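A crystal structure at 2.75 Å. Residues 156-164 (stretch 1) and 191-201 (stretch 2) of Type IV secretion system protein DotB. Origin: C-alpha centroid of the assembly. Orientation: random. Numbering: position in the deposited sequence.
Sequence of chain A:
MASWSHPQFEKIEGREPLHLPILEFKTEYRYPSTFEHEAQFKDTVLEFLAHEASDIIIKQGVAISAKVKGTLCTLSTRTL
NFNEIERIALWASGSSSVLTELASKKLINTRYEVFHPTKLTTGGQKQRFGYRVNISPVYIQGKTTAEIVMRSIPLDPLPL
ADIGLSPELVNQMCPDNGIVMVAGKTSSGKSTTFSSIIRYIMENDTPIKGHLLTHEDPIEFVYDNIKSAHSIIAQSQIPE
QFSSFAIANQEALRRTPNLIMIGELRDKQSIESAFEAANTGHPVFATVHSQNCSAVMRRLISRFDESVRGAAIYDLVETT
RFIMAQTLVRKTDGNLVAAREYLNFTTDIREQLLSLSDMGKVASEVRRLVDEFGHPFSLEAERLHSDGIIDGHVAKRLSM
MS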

ATOM      1  N   ASP A 156      19.657 -24.564 -35.262  1.00 83.79           N
ATOM      2  CA  ASP A 156      18.999 -24.221 -36.506  1.00 83.00           C
ATOM      3  C   ASP A 156      17.643 -24.914 -36.574  1.00 75.50           C
ATOM      4  O   ASP A 156      17.559 -26.103 -36.316  1.00 74.22           O
ATOM      5  CB  ASP A 156      19.862 -24.660 -37.710  1.00 83.87           C
ATOM      6  CG  ASP A 156      20.758 -23.576 -38.209  1.00 87.16           C
ATOM      7  OD1 ASP A 156      20.497 -22.368 -37.894  1.00 88.26           O
ATOM      8  OD2 ASP A 156      21.740 -23.916 -38.929  1.00 87.19           O
ATOM      9  N   PRO A 157      16.581 -24.183 -36.929  1.00 72.28           N
ATOM     10  CA  PRO A 157      15.288 -24.836 -37.113  1.00 73.20           C
ATOM     11  C   PRO A 157      15.392 -26.036 -38.038  1.00 70.74           C
ATOM     12  O   PRO A 157      16.168 -26.026 -38.993  1.00 77.97           O
ATOM     13  CB  PRO A 157      14.418 -23.731 -37.708  1.00 72.61           C
ATOM     14  CG  PRO A 157      15.033 -22.468 -37.227  1.00 72.03           C
ATOM     15  CD  PRO A 157      16.501 -22.731 -37.151  1.00 72.29           C
ATOM     16  N   LEU A 158      14.624 -27.081 -37.750  1.00 70.31           N
ATOM     17  CA  LEU A 158      14.653 -28.284 -38.553  1.00 70.29           C
ATOM     18  C   LEU A 158      13.713 -28.146 -39.738  1.00 69.34           C
ATOM     19  O   LEU A 158      12.648 -27.564 -39.626  1.00 73.85           O
ATOM     20  CB  LEU A 158      14.240 -29.504 -37.714  1.00 70.06           C
ATOM     21  CG  LEU A 158      15.325 -30.089 -36.802  1.00 68.94           C
ATOM     22  CD1 LEU A 158      15.626 -29.186 -35.639  1.00 70.03           C
ATOM     23  CD2 LEU A 158      14.875 -31.453 -36.315  1.00 70.55           C
ATOM     24  N   PRO A 159      14.095 -28.709 -40.895  1.00 71.01           N
ATOM     25  CA  PRO A 159      13.141 -28.822 -42.008  1.00 71.30           C
ATOM     26  C   PRO A 159      11.830 -29.471 -41.595  1.00 70.61           C
ATOM     27  O   PRO A 159      11.765 -30.149 -40.568  1.00 71.84           O
ATOM     28  CB  PRO A 159      13.898 -29.685 -43.019  1.00 72.88           C
ATOM     29  CG  PRO A 159      15.335 -29.463 -42.714  1.00 73.31           C
ATOM     30  CD  PRO A 159      15.419 -29.268 -41.238  1.00 71.53           C
ATOM     31  N   LEU A 160      10.790 -29.247 -42.365  1.00 75.46           N
ATOM     32  CA  LEU A 160       9.464 -29.772 -42.016  1.00 73.98           C
ATOM     33  C   LEU A 160       9.467 -31.288 -42.036  1.00 73.43           C
ATOM     34  O   LEU A 160       8.872 -31.923 -41.156  1.00 73.49           O
ATOM     35  CB  LEU A 160       8.403 -29.205 -42.965  1.00 73.69           C
ATOM     36  CG  LEU A 160       8.343 -27.691 -43.100  1.00 71.78           C
ATOM     37  CD1 LEU A 160       7.106 -27.247 -43.832  1.00 75.93           C
ATOM     38  CD2 LEU A 160       8.476 -26.984 -41.761  1.00 67.71           C
ATOM     39  N   ALA A 161      10.136 -31.879 -43.035  1.00 76.32           N
ATOM     40  CA  ALA A 161      10.207 -33.338 -43.119  1.00 77.14           C
ATOM     41  C   ALA A 161      10.798 -33.932 -41.842  1.00 74.58           C
ATOM     42  O   ALA A 161      10.356 -34.984 -41.391  1.00 75.96           O
ATOM     43  CB  ALA A 161      11.010 -33.748 -44.347  1.00 78.31           C
ATOM     44  N   ASP A 162      11.781 -33.271 -41.264  1.00 73.84           N
ATOM     45  CA  ASP A 162      12.476 -33.815 -40.099  1.00 75.38           C
ATOM     46  C   ASP A 162      11.561 -33.881 -38.883  1.00 73.41           C
ATOM     47  O   ASP A 162      11.645 -34.834 -38.097  1.00 72.05           O
ATOM     48  CB  ASP A 162      13.739 -33.004 -39.776  1.00 75.51           C
ATOM     49  CG  ASP A 162      14.758 -33.049 -40.911  1.00 79.36           C
ATOM     50  OD1 ASP A 162      14.395 -33.418 -42.053  1.00 75.19           O
ATOM     51  OD2 ASP A 162      15.923 -32.717 -40.661  1.00 86.98           O
ATOM     52  N   ILE A 163      10.688 -32.889 -38.726  1.00 72.35           N
ATOM     53  CA  ILE A 163       9.758 -32.889 -37.589  1.00 68.95           C
ATOM     54  C   ILE A 163       8.357 -33.387 -37.989  1.00 68.58           C
ATOM     55  O   ILE A 163       7.481 -33.433 -37.147  1.00 71.12           O
ATOM     56  CB  ILE A 163       9.679 -31.503 -36.896  1.00 68.91           C
ATOM     57  CG1 ILE A 163       8.704 -30.596 -37.604  1.00 71.62           C
ATOM     58  CG2 ILE A 163      11.053 -30.837 -36.891  1.00 69.64           C
ATOM     59  CD1 ILE A 163       8.434 -29.303 -36.905  1.00 70.43           C
ATOM     60  N   GLY A 164       8.158 -33.749 -39.230  1.00 66.99           N
ATOM     61  CA  GLY A 164       6.968 -34.494 -39.612  1.00 68.16           C
ATOM     62  C   GLY A 164       5.785 -33.670 -40.077  1.00 69.71           C
ATOM     63  O   GLY A 164       4.665 -34.128 -39.986  1.00 67.54           O
TER
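Stretch 2 (191-201) STTFSSIIRYI

Stretch 2 is helical throughout, part of a longer helix in which N of each residue from Ser-195 on bonds O four back, as in Ser-196 N to Thr-192 O, 2.9 Å. Stretch 1 approaches it as an extended segment, Asp-156 to Pro-159, and then turns into a short helix, 160-163, with Pro-159 at the N-cap and Gly-164 leaving it with positive phi. The nearest CA pair is Pro-157 CA and Ser-196 CA, 5.0 Å; Ile-163 CA is 7.4 Å from Thr-193 CA. From Pro-157 to Ile-163 the partner steps back from Ser-196 to Thr-193, so the register runs in opposite senses.

Pro-157 points toward the helix, its CB 3.5 Å from Ser-195 O and 3.8 Å from Arg-199 CB. Beside it, Ser-196 OG donates a very short hydrogen bond to Leu-158 O, 2.4 Å, tying the extended backbone to the helix. Arg-199 NH1 gives Pro-157 O a weak hydrogen bond of 3.3 Å, while Pro-159 CD lies at the guanidinium edge, 3.2 Å from Arg-199 NH1.

The short helix adds apolar anchors. Leu-160 sets CD1 over one face of the Tyr-200 ring, 3.8 Å from Tyr-200 CD1, and CD2 3.8 Å from Ser-196 CB. Ile-163, whose CA-to-CB bond points toward the helix, places CD1 3.7 Å from Thr-193 CA and 3.5 Å from Ser-196 OG.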

ATOM      1  N   SER A 191       8.200 -24.811 -29.609  1.00 66.15           N
ATOM      2  CA  SER A 191       9.359 -24.085 -30.118  1.00 65.97           C
ATOM      3  C   SER A 191       9.814 -24.670 -31.461  1.00 65.48           C
ATOM      4  O   SER A 191      10.086 -23.916 -32.402  1.00 67.85           O
ATOM      5  CB  SER A 191      10.515 -24.148 -29.107  1.00 71.82           C
ATOM      6  OG  SER A 191       9.992 -24.290 -27.772  1.00 80.18           O
ATOM      7  N   THR A 192       9.898 -25.989 -31.564  1.00 63.76           N
ATOM      8  CA  THR A 192      10.447 -26.599 -32.752  1.00 64.38           C
ATOM      9  C   THR A 192       9.460 -26.503 -33.905  1.00 61.26           C
ATOM     10  O   THR A 192       9.852 -26.236 -35.066  1.00 57.82           O
ATOM     11  CB  THR A 192      10.849 -28.063 -32.488  1.00 67.47           C
ATOM     12  OG1 THR A 192       9.694 -28.868 -32.426  1.00 72.21           O
ATOM     13  CG2 THR A 192      11.608 -28.151 -31.176  1.00 66.30           C
ATOM     14  N   THR A 193       8.182 -26.779 -33.659  1.00 60.10           N
ATOM     15  CA  THR A 193       7.171 -26.623 -34.690  1.00 60.53           C
ATOM     16  C   THR A 193       7.199 -25.207 -35.275  1.00 63.08           C
ATOM     17  O   THR A 193       7.284 -25.025 -36.510  1.00 65.23           O
ATOM     18  CB  THR A 193       5.798 -26.966 -34.160  1.00 63.48           C
ATOM     19  OG1 THR A 193       5.738 -28.359 -33.843  1.00 64.70           O
ATOM     20  CG2 THR A 193       4.707 -26.597 -35.153  1.00 65.27           C
ATOM     21  N   PHE A 194       7.131 -24.204 -34.405  1.00 60.79           N
ATOM     22  CA  PHE A 194       7.044 -22.826 -34.885  1.00 60.21           C
ATOM     23  C   PHE A 194       8.329 -22.352 -35.526  1.00 61.48           C
ATOM     24  O   PHE A 194       8.304 -21.617 -36.502  1.00 66.90           O
ATOM     25  CB  PHE A 194       6.647 -21.877 -33.725  1.00 56.94           C
ATOM     26  CG  PHE A 194       5.165 -21.622 -33.627  1.00 51.80           C
ATOM     27  CD1 PHE A 194       4.371 -21.623 -34.732  1.00 51.33           C
ATOM     28  CD2 PHE A 194       4.570 -21.428 -32.401  1.00 51.22           C
ATOM     29  CE1 PHE A 194       3.018 -21.395 -34.642  1.00 52.99           C
ATOM     30  CE2 PHE A 194       3.218 -21.201 -32.275  1.00 49.77           C
ATOM     31  CZ  PHE A 194       2.441 -21.183 -33.406  1.00 51.70           C
ATOM     32  N   SER A 195       9.466 -22.803 -35.013  1.00 64.44           N
ATOM     33  CA  SER A 195      10.751 -22.485 -35.635  1.00 64.90           C
ATOM     34  C   SER A 195      10.828 -23.076 -37.021  1.00 64.73           C
ATOM     35  O   SER A 195      11.210 -22.391 -37.977  1.00 70.47           O
ATOM     36  CB  SER A 195      11.895 -22.968 -34.737  1.00 66.30           C
ATOM     37  OG  SER A 195      11.776 -24.348 -34.467  1.00 70.86           O
ATOM     38  N   SER A 196      10.505 -24.350 -37.167  1.00 62.42           N
ATOM     39  CA  SER A 196      10.466 -24.968 -38.500  1.00 63.36           C
ATOM     40  C   SER A 196       9.541 -24.190 -39.422  1.00 64.39           C
ATOM     41  O   SER A 196       9.907 -23.869 -40.553  1.00 64.67           O
ATOM     42  CB  SER A 196      10.025 -26.431 -38.385  1.00 63.10           C
ATOM     43  OG  SER A 196      11.061 -27.222 -37.833  1.00 62.85           O
ATOM     44  N   ILE A 197       8.343 -23.869 -38.951  1.00 63.18           N
ATOM     45  CA  ILE A 197       7.391 -23.127 -39.779  1.00 62.08           C
ATOM     46  C   ILE A 197       7.974 -21.766 -40.209  1.00 60.06           C
ATOM     47  O   ILE A 197       7.751 -21.307 -41.317  1.00 65.68           O
ATOM     48  CB  ILE A 197       6.042 -22.954 -39.058  1.00 61.05           C
ATOM     49  CG1 ILE A 197       5.344 -24.297 -38.888  1.00 62.40           C
ATOM     50  CG2 ILE A 197       5.155 -21.985 -39.823  1.00 59.51           C
ATOM     51  CD1 ILE A 197       3.918 -24.213 -38.375  1.00 62.40           C
ATOM     52  N   ILE A 198       8.749 -21.146 -39.332  1.00 56.37           N
ATOM     53  CA  ILE A 198       9.317 -19.843 -39.621  1.00 57.66           C
ATOM     54  C   ILE A 198      10.473 -19.957 -40.642  1.00 60.21           C
ATOM     55  O   ILE A 198      10.611 -19.102 -41.514  1.00 61.76           O
ATOM     56  CB  ILE A 198       9.757 -19.134 -38.332  1.00 55.08           C
ATOM     57  CG1 ILE A 198       8.540 -18.717 -37.521  1.00 54.84           C
ATOM     58  CG2 ILE A 198      10.618 -17.926 -38.637  1.00 53.95           C
ATOM     59  CD1 ILE A 198       8.816 -18.094 -36.174  1.00 53.25           C
ATOM     60  N   ARG A 199      11.304 -20.986 -40.520  1.00 60.62           N
ATOM     61  CA  ARG A 199      12.341 -21.219 -41.486  1.00 65.25           C
ATOM     62  C   ARG A 199      11.735 -21.512 -42.853  1.00 66.74           C
ATOM     63  O   ARG A 199      12.212 -21.024 -43.900  1.00 65.77           O
ATOM     64  CB  ARG A 199      13.274 -22.337 -41.035  1.00 66.81           C
ATOM     65  CG  ARG A 199      12.924 -23.717 -41.550  1.00 69.59           C
ATOM     66  CD  ARG A 199      14.106 -24.631 -41.525  1.00 71.65           C
ATOM     67  NE  ARG A 199      15.062 -24.365 -42.610  1.00 74.84           N
ATOM     68  CZ  ARG A 199      16.038 -25.199 -42.959  1.00 74.64           C
ATOM     69  NH1 ARG A 199      16.235 -26.335 -42.302  1.00 73.93           N
ATOM     70  NH2 ARG A 199      16.821 -24.910 -43.978  1.00 75.30           N
ATOM     71  N   TYR A 200      10.721 -22.374 -42.908  1.00 67.87           N
ATOM     72  CA  TYR A 200       9.949 -22.559 -44.128  1.00 69.36           C
ATOM     73  C   TYR A 200       9.457 -21.228 -44.687  1.00 70.72           C
ATOM     74  O   TYR A 200       9.621 -20.945 -45.881  1.00 75.46           O
ATOM     75  CB  TYR A 200       8.769 -23.496 -43.870  1.00 70.51           C
ATOM     76  CG  TYR A 200       7.863 -23.677 -45.069  1.00 72.16           C
ATOM     77  CD1 TYR A 200       8.265 -24.435 -46.179  1.00 73.81           C
ATOM     78  CD2 TYR A 200       6.580 -23.127 -45.078  1.00 71.94           C
ATOM     79  CE1 TYR A 200       7.444 -24.593 -47.259  1.00 78.60           C
ATOM     80  CE2 TYR A 200       5.752 -23.255 -46.168  1.00 74.15           C
ATOM     81  CZ  TYR A 200       6.178 -24.011 -47.261  1.00 78.77           C
ATOM     82  OH  TYR A 200       5.340 -24.211 -48.336  1.00 80.71           O
ATOM     83  N   ILE A 201       8.890 -20.388 -43.824  1.00 68.42           N
ATOM     84  CA  ILE A 201       8.360 -19.108 -44.272  1.00 65.97           C
ATOM     85  C   ILE A 201       9.449 -18.275 -44.924  1.00 64.88           C
ATOM     86  O   ILE A 201       9.277 -17.773 -46.047  1.00 64.18           O
ATOM     87  CB  ILE A 201       7.686 -18.351 -43.104  1.00 65.06           C
ATOM     88  CG1 ILE A 201       6.275 -18.877 -42.877  1.00 64.48           C
ATOM     89  CG2 ILE A 201       7.658 -16.852 -43.369  1.00 64.78           C
ATOM     90  CD1 ILE A 201       5.548 -18.174 -41.751  1.00 63.49           C
TER